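Local coordinates for heroin esterase (Rhodococcus sp., PDB 1LZL), which probably hydrolyses acetyl esters, heroin among them, as a serine-esterase-type enzyme of the alpha/beta hydrolase fold, at residues A[9-14]-A[290-295]; A[81-86]-A[135-140]; A[154-159]-A[179-184]; A[283-288]-A[298-303]. All blocks are in the same frame, centred on the assembly; numbering follows the deposited sequence.

Contact 1: A[9-14]-A[290-295]; sequences PELAAA and HGSALV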
loop_
_atom_site.group_PDB
_atom_site.type_symbol
_atom_site.label_atom_id
_atom_site.label_comp_id
_atom_site.label_asym_id
_atom_site.label_seq_id
_atom_site.Cartn_x
_atom_site.Cartn_y
_atom_site.Cartn_z
ATOM N N PRO A 9 -17.383 18.634 0.480
ATOM C CA PRO A 9 -18.279 18.805 -0.675
ATOM C C PRO A 9 -17.707 18.456 -2.041
ATOM O O PRO A 9 -18.408 17.984 -2.953
ATOM C CB PRO A 9 -18.586 20.324 -0.616
ATOM C CG PRO A 9 -18.586 20.550 0.864
ATOM C CD PRO A 9 -17.363 19.822 1.366
ATOM N N GLU A 10 -16.393 18.673 -2.144
ATOM C CA GLU A 10 -15.646 18.401 -3.363
ATOM C C GLU A 10 -15.646 16.905 -3.669
ATOM O O GLU A 10 -15.642 16.427 -4.816
ATOM C CB GLU A 10 -14.224 18.955 -3.212
ATOM C CG GLU A 10 -14.041 20.397 -3.626
ATOM C CD GLU A 10 -12.597 20.768 -3.895
ATOM O OE1 GLU A 10 -11.724 20.524 -3.038
ATOM O OE2 GLU A 10 -12.309 21.311 -4.978
ATOM N N LEU A 11 -15.661 16.105 -2.624
ATOM C CA LEU A 11 -15.631 14.649 -2.782
ATOM C C LEU A 11 -17.046 14.134 -3.002
ATOM O O LEU A 11 -17.274 13.319 -3.892
ATOM C CB LEU A 11 -15.026 14.009 -1.529
ATOM C CG LEU A 11 -13.514 14.251 -1.415
ATOM C CD1 LEU A 11 -13.001 13.574 -0.151
ATOM C CD2 LEU A 11 -12.834 13.790 -2.670
ATOM N N ALA A 12 -17.931 14.635 -2.157
ATOM C CA ALA A 12 -19.360 14.385 -2.132
ATOM C C ALA A 12 -19.923 14.214 -3.532
ATOM O O ALA A 12 -20.693 13.304 -3.826
ATOM C CB ALA A 12 -20.123 15.528 -1.462
ATOM N N ALA A 13 -19.511 15.138 -4.380
ATOM C CA ALA A 13 -19.780 15.169 -5.804
ATOM C C ALA A 13 -19.474 13.859 -6.508
ATOM O O ALA A 13 -20.293 13.190 -7.153
ATOM C CB ALA A 13 -18.936 16.322 -6.370
ATOM N N ALA A 14 -18.235 13.405 -6.395
ATOM C CA ALA A 14 -17.720 12.221 -7.056
ATOM C C ALA A 14 -18.409 10.950 -6.584
ATOM O O ALA A 14 -18.211 9.847 -7.109
ATOM C CB ALA A 14 -16.210 12.177 -6.816
ATOM N N HIS A 290 -12.297 5.945 2.120
ATOM C CA HIS A 290 -11.290 5.050 1.557
ATOM C C HIS A 290 -11.115 5.188 0.058
ATOM O O HIS A 290 -12.064 4.862 -0.670
ATOM C CB HIS A 290 -11.677 3.611 1.889
ATOM C CG HIS A 290 -10.576 2.655 1.489
ATOM N ND1 HIS A 290 -9.548 2.352 2.338
ATOM C CD2 HIS A 290 -10.380 1.911 0.366
ATOM C CE1 HIS A 290 -8.727 1.465 1.749
ATOM N NE2 HIS A 290 -9.225 1.184 0.555
ATOM N N GLY A 291 -9.968 5.613 -0.465
ATOM C CA GLY A 291 -9.826 5.801 -1.911
ATOM C C GLY A 291 -10.284 7.168 -2.406
ATOM O O GLY A 291 -10.264 7.378 -3.641
ATOM N N SER A 292 -10.647 8.114 -1.532
ATOM C CA SER A 292 -11.009 9.437 -2.088
ATOM C C SER A 292 -9.850 10.159 -2.746
ATOM O O SER A 292 -10.017 11.137 -3.534
ATOM C CB SER A 292 -11.703 10.288 -1.011
ATOM O OG SER A 292 -10.839 10.548 0.097
ATOM N N ALA A 293 -8.604 9.706 -2.477
ATOM C CA ALA A 293 -7.464 10.238 -3.239
ATOM C C ALA A 293 -7.648 10.037 -4.735
ATOM O O ALA A 293 -7.045 10.740 -5.535
ATOM C CB ALA A 293 -6.186 9.543 -2.795
ATOM N N LEU A 294 -8.458 9.055 -5.144
ATOM C CA LEU A 294 -8.722 8.934 -6.591
ATOM C C LEU A 294 -9.381 10.186 -7.168
ATOM O O LEU A 294 -9.290 10.433 -8.396
ATOM C CB LEU A 294 -9.581 7.696 -6.822
ATOM C CG LEU A 294 -8.914 6.324 -6.716
ATOM C CD1 LEU A 294 -9.979 5.234 -6.715
ATOM C CD2 LEU A 294 -7.891 6.038 -7.812
ATOM N N VAL A 295 -10.047 10.987 -6.366
ATOM C CA VAL A 295 -10.614 12.278 -6.775
ATOM C C VAL A 295 -9.505 13.304 -6.660
ATOM O O VAL A 295 -9.378 14.033 -5.695
ATOM C CB VAL A 295 -11.824 12.649 -5.916
ATOM C CG1 VAL A 295 -12.587 13.842 -6.516
ATOM C CG2 VAL A 295 -12.778 11.479 -5.722
#
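L11 reaches out from helix 9-14 with its two methyls spread over two different residues of the loop 290-295, and this fork organises the contact. Its CA–CB bond runs alongside the loop, but with CG anti to the carbonyl carbon (chi1 -72°) and the chain extended at chi2 (-180°) both methyls are carried across. CD1 meets the CB of S292 at 3.6 Å, and CD2 lies 3.6 Å from the CB of V295. L11 and V295 cross obliquely, so CD2 rests against the branch point of the valine with both valine methyls close by. V295 directs its side chain toward the helix, CG1 anti to the backbone N (chi1 -168°). Its other methyl, CG2, approaches the CB of A14 to 3.7 Å, one helical turn beyond L11. L11 and A14 both pack against the valine. The loop is given its shape by a short 3-10 turn at 292-294, closed by V295 N on S292 O at 2.8 Å.

S292 presents its CB to the leucine, while its OG is hydrogen-bonded to the carbonyl of F289. The carbonyls of S292 and V295 both bond to S301 OG. Two residues ahead of S292, H290 bonds through ND1 to D260 and touches S160, consistent with a Ser-His-Asp catalytic triad. The interface is largely apolar, and the two segments make no polar bond to each other. Between them the helix is therefore held by packing, while the loop's polar bonds go elsewhere and E10 OE1 bonds to A299 N at the start of helix 299-315.

Contact 2: A[81-86]-A[135-140]; sequences VLLWIH and AALLYI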
loop_
_atom_site.group_PDB
_atom_site.type_symbol
_atom_site.label_atom_id
_atom_site.label_comp_id
_atom_site.label_asym_id
_atom_site.label_seq_id
_atom_site.Cartn_x
_atom_site.Cartn_y
_atom_site.Cartn_z
ATOM N N VAL A 81 15.384 4.457 -3.683
ATOM C CA VAL A 81 14.324 3.709 -4.352
ATOM C C VAL A 81 13.127 3.533 -3.409
ATOM O O VAL A 81 13.315 3.318 -2.219
ATOM C CB VAL A 81 14.822 2.349 -4.833
ATOM C CG1 VAL A 81 15.319 1.493 -3.671
ATOM C CG2 VAL A 81 13.746 1.593 -5.636
ATOM N N LEU A 82 11.923 3.611 -3.959
ATOM C CA LEU A 82 10.696 3.293 -3.251
ATOM C C LEU A 82 10.220 1.937 -3.776
ATOM O O LEU A 82 9.926 1.849 -4.974
ATOM C CB LEU A 82 9.636 4.359 -3.491
ATOM C CG LEU A 82 8.203 4.039 -3.012
ATOM C CD1 LEU A 82 8.156 3.871 -1.488
ATOM C CD2 LEU A 82 7.271 5.143 -3.518
ATOM N N LEU A 83 10.130 0.932 -2.920
ATOM C CA LEU A 83 9.450 -0.320 -3.282
ATOM C C LEU A 83 7.974 -0.043 -3.029
ATOM O O LEU A 83 7.597 0.292 -1.911
ATOM C CB LEU A 83 9.994 -1.465 -2.421
ATOM C CG LEU A 83 9.458 -2.855 -2.757
ATOM C CD1 LEU A 83 10.159 -3.459 -3.935
ATOM C CD2 LEU A 83 9.633 -3.834 -1.584
ATOM N N TRP A 84 7.124 -0.139 -4.043
ATOM C CA TRP A 84 5.738 0.237 -3.926
ATOM C C TRP A 84 4.840 -0.971 -4.160
ATOM O O TRP A 84 5.124 -1.791 -5.046
ATOM C CB TRP A 84 5.383 1.319 -5.002
ATOM C CG TRP A 84 3.931 1.699 -4.850
ATOM C CD1 TRP A 84 2.908 1.369 -5.667
ATOM C CD2 TRP A 84 3.400 2.468 -3.776
ATOM N NE1 TRP A 84 1.746 1.894 -5.180
ATOM C CE2 TRP A 84 2.015 2.576 -4.028
ATOM C CE3 TRP A 84 3.921 3.090 -2.645
ATOM C CZ2 TRP A 84 1.137 3.269 -3.193
ATOM C CZ3 TRP A 84 3.059 3.789 -1.795
ATOM C CH2 TRP A 84 1.669 3.876 -2.080
ATOM N N ILE A 85 3.768 -1.069 -3.389
ATOM C CA ILE A 85 2.874 -2.224 -3.418
ATOM C C ILE A 85 1.445 -1.725 -3.518
ATOM O O ILE A 85 0.894 -1.024 -2.641
ATOM C CB ILE A 85 3.084 -3.069 -2.134
ATOM C CG1 ILE A 85 4.581 -3.387 -1.925
ATOM C CG2 ILE A 85 2.236 -4.313 -2.168
ATOM C CD1 ILE A 85 4.885 -3.929 -0.529
ATOM N N HIS A 86 0.780 -2.085 -4.622
ATOM C CA HIS A 86 -0.561 -1.595 -4.896
ATOM C C HIS A 86 -1.596 -2.238 -3.974
ATOM O O HIS A 86 -1.343 -3.248 -3.352
ATOM C CB HIS A 86 -0.981 -1.888 -6.334
ATOM C CG HIS A 86 -1.252 -3.339 -6.615
ATOM N ND1 HIS A 86 -2.458 -3.941 -6.348
ATOM C CD2 HIS A 86 -0.484 -4.315 -7.221
ATOM C CE1 HIS A 86 -2.434 -5.211 -6.706
ATOM N NE2 HIS A 86 -1.263 -5.483 -7.247
ATOM N N ALA A 135 10.564 -10.891 -1.512
ATOM C CA ALA A 135 11.490 -11.338 -2.557
ATOM C C ALA A 135 11.939 -10.181 -3.421
ATOM O O ALA A 135 13.119 -10.102 -3.800
ATOM C CB ALA A 135 10.812 -12.418 -3.383
ATOM N N ALA A 136 11.022 -9.269 -3.748
ATOM C CA ALA A 136 11.358 -8.099 -4.560
ATOM C C ALA A 136 12.306 -7.213 -3.778
ATOM O O ALA A 136 13.268 -6.650 -4.294
ATOM C CB ALA A 136 10.062 -7.334 -4.923
ATOM N N LEU A 137 12.105 -7.034 -2.464
ATOM C CA LEU A 137 12.994 -6.231 -1.621
ATOM C C LEU A 137 14.392 -6.831 -1.576
ATOM O O LEU A 137 15.375 -6.095 -1.747
ATOM C CB LEU A 137 12.375 -6.117 -0.214
ATOM C CG LEU A 137 13.230 -5.307 0.779
ATOM C CD1 LEU A 137 13.369 -3.845 0.332
ATOM C CD2 LEU A 137 12.689 -5.358 2.212
ATOM N N LEU A 138 14.466 -8.136 -1.350
ATOM C CA LEU A 138 15.778 -8.834 -1.359
ATOM C C LEU A 138 16.507 -8.604 -2.671
ATOM O O LEU A 138 17.720 -8.376 -2.687
ATOM C CB LEU A 138 15.533 -10.330 -1.142
ATOM C CG LEU A 138 15.214 -10.764 0.298
ATOM C CD1 LEU A 138 14.806 -12.228 0.351
ATOM C CD2 LEU A 138 16.459 -10.579 1.178
ATOM N N TYR A 139 15.751 -8.724 -3.761
ATOM C CA TYR A 139 16.361 -8.549 -5.084
ATOM C C TYR A 139 16.843 -7.134 -5.279
ATOM O O TYR A 139 17.991 -6.949 -5.732
ATOM C CB TYR A 139 15.307 -8.915 -6.136
ATOM C CG TYR A 139 15.773 -8.531 -7.533
ATOM C CD1 TYR A 139 16.682 -9.342 -8.210
ATOM C CD2 TYR A 139 15.291 -7.374 -8.151
ATOM C CE1 TYR A 139 17.075 -8.947 -9.491
ATOM C CE2 TYR A 139 15.677 -6.970 -9.410
ATOM C CZ TYR A 139 16.579 -7.804 -10.061
ATOM O OH TYR A 139 17.015 -7.444 -11.321
ATOM N N ILE A 140 15.995 -6.119 -5.042
ATOM C CA ILE A 140 16.478 -4.743 -5.325
ATOM C C ILE A 140 17.675 -4.386 -4.457
ATOM O O ILE A 140 18.570 -3.662 -4.919
ATOM C CB ILE A 140 15.393 -3.666 -5.292
ATOM C CG1 ILE A 140 14.724 -3.514 -3.944
ATOM C CG2 ILE A 140 14.388 -3.933 -6.422
ATOM C CD1 ILE A 140 13.662 -2.417 -3.989
#
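The flat side chains of both segments are turned to other neighbours: H86 stacks on Y118, W84 meets F101, and Y139 meets H143. What remains between strand 81-85 and helix 135-140 is wholly aliphatic. L83 carries it, pointing toward the helix with CG anti to the backbone N (chi1 -175°). Its two methyls part on reaching the helix surface. CD2 comes to 3.8 Å from the CB of L137, the two leucines crossing at about a right angle. CD1 lies between residues one turn apart, 4.0 Å from the CB of A136 and 3.7 Å from the CD1 of I140. I140 sends its CD1 obliquely across the L83 chain; in the conformer described, one of two, CG1 takes the crowded position between backbone N and carbonyl carbon (chi1 62°), which carries CD1 to L83. I140 CD1 also comes to 4.3 Å from V81 CG1.

Strand and helix run nearly antiparallel, at 164°, with their axes 9.9 Å apart, the helix lying on the parallel part of the mixed sheet as in the alpha/beta hydrolase fold. V81 and L83 are backbone-bonded to A155 on strand 153-159, whereas L82 bonds to A112 and A114 on strand 112-116. Beyond L83, A136 touches V116 of strand 112-116, and L137 packs against I154 as well as T169 and A173 of helix 161-176.

Contact 3: A[154-159]-A[179-184]; sequences IAVGGQ and VPVAFQ. Unlike the reference sequence in segment 154-159: Q159 (reference Glu).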
loop_
_atom_site.group_PDB
_atom_site.type_symbol
_atom_site.label_atom_id
_atom_site.label_comp_id
_atom_site.label_asym_id
_atom_site.label_seq_id
_atom_site.Cartn_x
_atom_site.Cartn_y
_atom_site.Cartn_z
ATOM N N ILE A 154 16.425 2.784 0.818
ATOM C CA ILE A 154 15.273 2.047 0.305
ATOM C C ILE A 154 14.066 2.380 1.183
ATOM O O ILE A 154 14.146 2.218 2.406
ATOM C CB ILE A 154 15.527 0.531 0.333
ATOM C CG1 ILE A 154 16.779 0.167 -0.491
ATOM C CG2 ILE A 154 14.286 -0.249 -0.108
ATOM C CD1 ILE A 154 17.236 -1.258 -0.231
ATOM N N ALA A 155 12.995 2.821 0.546
ATOM C CA ALA A 155 11.701 2.972 1.226
ATOM C C ALA A 155 10.804 1.781 0.864
ATOM O O ALA A 155 10.902 1.317 -0.275
ATOM C CB ALA A 155 10.991 4.282 0.893
ATOM N N VAL A 156 9.926 1.339 1.732
ATOM C CA VAL A 156 8.909 0.327 1.406
ATOM C C VAL A 156 7.571 0.995 1.674
ATOM O O VAL A 156 7.398 1.580 2.769
ATOM C CB VAL A 156 9.077 -0.950 2.220
ATOM C CG1 VAL A 156 7.943 -1.923 1.868
ATOM C CG2 VAL A 156 10.436 -1.590 1.917
ATOM N N GLY A 157 6.642 0.928 0.728
ATOM C CA GLY A 157 5.360 1.588 0.935
ATOM C C GLY A 157 4.252 0.941 0.165
ATOM O O GLY A 157 4.485 0.136 -0.758
ATOM N N GLY A 158 3.000 1.266 0.488
ATOM C CA GLY A 158 1.900 0.761 -0.318
ATOM C C GLY A 158 0.596 1.400 0.153
ATOM O O GLY A 158 0.589 2.119 1.149
ATOM N N GLN A 159 -0.476 1.114 -0.589
ATOM C CA GLN A 159 -1.786 1.655 -0.271
ATOM C C GLN A 159 -2.749 0.526 0.078
ATOM O O GLN A 159 -2.734 -0.505 -0.629
ATOM C CB GLN A 159 -2.341 2.432 -1.502
ATOM C CG GLN A 159 -3.682 3.106 -1.280
ATOM C CD GLN A 159 -4.147 4.004 -2.405
ATOM O OE1 GLN A 159 -4.812 5.021 -2.208
ATOM N NE2 GLN A 159 -3.808 3.644 -3.641
ATOM N N VAL A 179 18.067 -6.892 4.900
ATOM C CA VAL A 179 17.882 -5.657 4.119
ATOM C C VAL A 179 17.538 -4.501 5.048
ATOM O O VAL A 179 16.503 -4.632 5.743
ATOM C CB VAL A 179 16.702 -5.782 3.128
ATOM C CG1 VAL A 179 16.563 -4.463 2.326
ATOM C CG2 VAL A 179 16.909 -6.978 2.242
ATOM N N PRO A 180 18.307 -3.428 5.061
ATOM C CA PRO A 180 17.961 -2.254 5.879
ATOM C C PRO A 180 16.891 -1.448 5.109
ATOM O O PRO A 180 17.019 -1.190 3.903
ATOM C CB PRO A 180 19.268 -1.512 5.972
ATOM C CG PRO A 180 19.895 -1.756 4.623
ATOM C CD PRO A 180 19.590 -3.203 4.308
ATOM N N VAL A 181 15.819 -1.063 5.797
ATOM C CA VAL A 181 14.781 -0.206 5.221
ATOM C C VAL A 181 14.875 1.194 5.852
ATOM O O VAL A 181 14.844 1.283 7.101
ATOM C CB VAL A 181 13.398 -0.871 5.405
ATOM C CG1 VAL A 181 12.333 0.109 4.907
ATOM C CG2 VAL A 181 13.301 -2.197 4.672
ATOM N N ALA A 182 15.044 2.215 5.016
ATOM C CA ALA A 182 15.262 3.586 5.500
ATOM C C ALA A 182 13.962 4.305 5.886
ATOM O O ALA A 182 13.976 5.219 6.719
ATOM C CB ALA A 182 15.980 4.416 4.448
ATOM N N PHE A 183 12.853 3.910 5.269
ATOM C CA PHE A 183 11.583 4.649 5.399
ATOM C C PHE A 183 10.414 3.738 5.054
ATOM O O PHE A 183 10.557 2.886 4.158
ATOM C CB PHE A 183 11.583 5.874 4.503
ATOM C CG PHE A 183 10.430 6.850 4.761
ATOM C CD1 PHE A 183 10.354 7.560 5.950
ATOM C CD2 PHE A 183 9.449 7.028 3.799
ATOM C CE1 PHE A 183 9.339 8.481 6.203
ATOM C CE2 PHE A 183 8.436 7.951 4.026
ATOM C CZ PHE A 183 8.365 8.656 5.219
ATOM N N GLN A 184 9.307 3.925 5.781
ATOM C CA GLN A 184 8.084 3.145 5.592
ATOM C C GLN A 184 6.916 4.052 5.283
ATOM O O GLN A 184 6.658 4.956 6.075
ATOM C CB GLN A 184 7.861 2.325 6.872
ATOM C CG GLN A 184 6.547 1.558 6.831
ATOM C CD GLN A 184 6.348 0.627 8.012
ATOM O OE1 GLN A 184 5.920 -0.499 7.812
ATOM N NE2 GLN A 184 6.631 1.130 9.220
HETATM O O HOH W 1 17.883 1.222 2.933
#
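V156 N donates to F183 O at 2.9 Å, in the plane of that carbonyl, a bond that belongs to the parallel pairing of A155 with F183 and V156 with Q184. Just before strand 183-187 begins, A182 N reaches I154 O at 2.8 Å, approaching nearly along the C=O axis. F183 O also receives the CA–H of A155 at 3.1 Å, so the oxygen is gripped from two neighbouring residues of one strand. A second such contact runs the other way, from Q184 CA to V156 O at 3.3 Å. Ahead of the paired region a water molecule takes over: it accepts from I154 N and donates to P180 O at 2.7 Å.

The paired side chains alternate between the sheet faces. A155 and F183 share one face, their CB atoms 4.0 Å apart; the alanine methyl sits at the edge of the phenyl ring, which turns off from the strand beyond CB. V156 and Q184 lie on the other; V156 CG2 also meets V181 CG1 of the preceding loop at 3.9 Å, crossing it at about a right angle, and I154 CD1 reaches to 4.2 Å from V179 CG1.

Further out, helix 161-176 packs on V156 through A166 and V170 and on Q184 through A167 and V170, while Q184 NE2 bonds to T252 OG1. Strand 153-159, this helix and strand 183-187 form a beta-alpha-beta unit of the alpha/beta hydrolase fold. G158, the last residue but one of the strand, probably belongs to the nucleophile elbow, with S160 at its turn.

Contact 4: A[283-288]-A[298-303]; sequences HSFPGT and AAVSER. Unlike the reference sequence in segment 298-303: A299 (reference Gly), S301 (reference Arg).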
loop_
_atom_site.group_PDB
_atom_site.type_symbol
_atom_site.label_atom_id
_atom_site.label_comp_id
_atom_site.label_asym_id
_atom_site.label_seq_id
_atom_site.Cartn_x
_atom_site.Cartn_y
_atom_site.Cartn_z
ATOM N N HIS A 283 -1.348 11.206 9.738
ATOM C CA HIS A 283 -2.305 12.208 9.293
ATOM C C HIS A 283 -3.625 11.544 8.940
ATOM O O HIS A 283 -3.672 10.761 7.975
ATOM C CB HIS A 283 -1.707 12.940 8.097
ATOM C CG HIS A 283 -2.356 14.273 7.864
ATOM N ND1 HIS A 283 -1.791 15.192 6.998
ATOM C CD2 HIS A 283 -3.468 14.836 8.361
ATOM C CE1 HIS A 283 -2.561 16.268 6.981
ATOM N NE2 HIS A 283 -3.596 16.102 7.805
ATOM N N SER A 284 -4.654 11.837 9.748
ATOM C CA SER A 284 -6.030 11.432 9.394
ATOM C C SER A 284 -6.691 12.639 8.772
ATOM O O SER A 284 -6.823 13.717 9.387
ATOM C CB SER A 284 -6.760 10.958 10.627
ATOM O OG SER A 284 -7.925 10.156 10.342
ATOM N N PHE A 285 -7.121 12.497 7.515
ATOM C CA PHE A 285 -7.609 13.638 6.739
ATOM C C PHE A 285 -9.110 13.777 6.960
ATOM O O PHE A 285 -9.816 12.737 7.085
ATOM C CB PHE A 285 -7.322 13.399 5.243
ATOM C CG PHE A 285 -5.877 13.653 4.861
ATOM C CD1 PHE A 285 -4.947 12.625 5.002
ATOM C CD2 PHE A 285 -5.444 14.902 4.409
ATOM C CE1 PHE A 285 -3.601 12.812 4.713
ATOM C CE2 PHE A 285 -4.092 15.113 4.109
ATOM C CZ PHE A 285 -3.197 14.070 4.269
ATOM N N PRO A 286 -9.630 14.993 7.074
ATOM C CA PRO A 286 -11.050 15.191 7.373
ATOM C C PRO A 286 -11.921 15.078 6.122
ATOM O O PRO A 286 -11.514 15.488 5.026
ATOM C CB PRO A 286 -11.027 16.641 7.899
ATOM C CG PRO A 286 -9.992 17.316 7.058
ATOM C CD PRO A 286 -8.883 16.269 6.923
ATOM N N GLY A 287 -13.116 14.541 6.328
ATOM C CA GLY A 287 -14.125 14.647 5.247
ATOM C C GLY A 287 -13.865 13.726 4.083
ATOM O O GLY A 287 -14.412 13.845 2.986
ATOM N N THR A 288 -13.004 12.741 4.248
ATOM C CA THR A 288 -12.527 11.843 3.203
ATOM C C THR A 288 -13.077 10.431 3.370
ATOM O O THR A 288 -13.719 10.125 4.379
ATOM C CB THR A 288 -10.992 11.785 3.251
ATOM O OG1 THR A 288 -10.632 11.475 4.598
ATOM C CG2 THR A 288 -10.398 13.122 2.869
ATOM N N ALA A 298 -9.729 17.230 -6.010
ATOM C CA ALA A 298 -10.193 17.833 -4.765
ATOM C C ALA A 298 -9.046 18.458 -3.986
ATOM O O ALA A 298 -7.952 17.878 -3.996
ATOM C CB ALA A 298 -10.873 16.739 -3.937
ATOM N N ALA A 299 -9.311 19.612 -3.325
ATOM C CA ALA A 299 -8.178 20.219 -2.602
ATOM C C ALA A 299 -7.618 19.288 -1.520
ATOM O O ALA A 299 -6.399 19.298 -1.358
ATOM C CB ALA A 299 -8.585 21.563 -2.020
ATOM N N VAL A 300 -8.464 18.524 -0.825
ATOM C CA VAL A 300 -7.976 17.645 0.267
ATOM C C VAL A 300 -7.121 16.522 -0.311
ATOM O O VAL A 300 -6.139 16.116 0.345
ATOM C CB VAL A 300 -9.113 17.072 1.131
ATOM C CG1 VAL A 300 -10.019 16.102 0.347
ATOM C CG2 VAL A 300 -8.552 16.394 2.382
ATOM N N SER A 301 -7.474 16.032 -1.498
ATOM C CA SER A 301 -6.644 15.054 -2.219
ATOM C C SER A 301 -5.326 15.691 -2.644
ATOM O O SER A 301 -4.242 15.094 -2.461
ATOM C CB SER A 301 -7.415 14.505 -3.429
ATOM O OG SER A 301 -8.597 13.846 -2.997
ATOM N N GLU A 302 -5.366 16.906 -3.185
ATOM C CA GLU A 302 -4.122 17.597 -3.598
ATOM C C GLU A 302 -3.209 17.789 -2.404
ATOM O O GLU A 302 -2.002 17.537 -2.532
ATOM C CB GLU A 302 -4.431 18.933 -4.321
ATOM C CG GLU A 302 -5.172 18.633 -5.650
ATOM C CD GLU A 302 -5.581 19.926 -6.333
ATOM O OE1 GLU A 302 -5.446 21.012 -5.721
ATOM O OE2 GLU A 302 -6.010 19.824 -7.500
ATOM N N ARG A 303 -3.758 18.231 -1.267
ATOM C CA ARG A 303 -2.951 18.361 -0.055
ATOM C C ARG A 303 -2.316 17.024 0.343
ATOM O O ARG A 303 -1.135 16.972 0.737
ATOM C CB ARG A 303 -3.793 18.756 1.145
ATOM C CG ARG A 303 -4.246 20.191 1.254
ATOM C CD ARG A 303 -4.650 20.492 2.664
ATOM N NE ARG A 303 -5.892 19.964 3.234
ATOM C CZ ARG A 303 -5.880 19.386 4.452
ATOM N NH1 ARG A 303 -4.776 19.231 5.190
ATOM N NH2 ARG A 303 -6.991 18.914 5.031
#
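Strand 283-285 and helix 299-303 form the last strand-helix pair of the alpha/beta hydrolase fold, the strand at one border of the sheet and the helix packed along it, nearly antiparallel (165°). Apolar contacts centre on V300, which points toward the strand. With CG2 anti to its backbone N, that methyl falls 3.8 Å from the CG2 of T288 and 4.0 Å from the CD2 of F285. L11 of helix 9-14 touches both V300 and T288.

Two aromatic rings and P286 gather around R303. Its chain bends at chi3, bringing the guanidinium back over the strand with F285 CD2 over one face. P286 meets it tip to tip at the edge, CD to NH2 at 3.8 Å. NH1 lies at the edge of the H283 ring, 4.1 Å from CE1, the two planes 55° apart. H283 and F285 cover one another at their rims, F285 CZ standing 3.2 Å above the imidazole plane. The arginine charge close by would tend to disfavour protonation of H283, though its ND1 is bonded to E307 OE2, which would work the other way.

Hydrogen bonding holds the turn after the strand rather than joining it to the helix. T288 OG1, which also bonds to E258 N, donates to F285 O at 2.9 Å from above the carbonyl plane, 64° out of it.

How the contacts relate
The four contacts fall into two pairs. Contacts 2 and 3 have centres 8 Å apart and share the middle of the sheet, where strands 79-85 and 153-159 are neighbours: L83 N lies 2.8 Å from A155 O. Contacts 1 and 4, with centres 9 Å apart, sit on the opposite side of the chain centre from contact 2 and interlock along the sequence, E10 OE1 reaching the N terminus of helix 299-315 at A299 N, 2.6 Å away. Contacts 1 and 3, about 27 Å apart between centres, approach to about 5 Å at their nearest atoms. They flank the probable active site: strand 153-159 leads to S160, and the 290-295 loop carries H290.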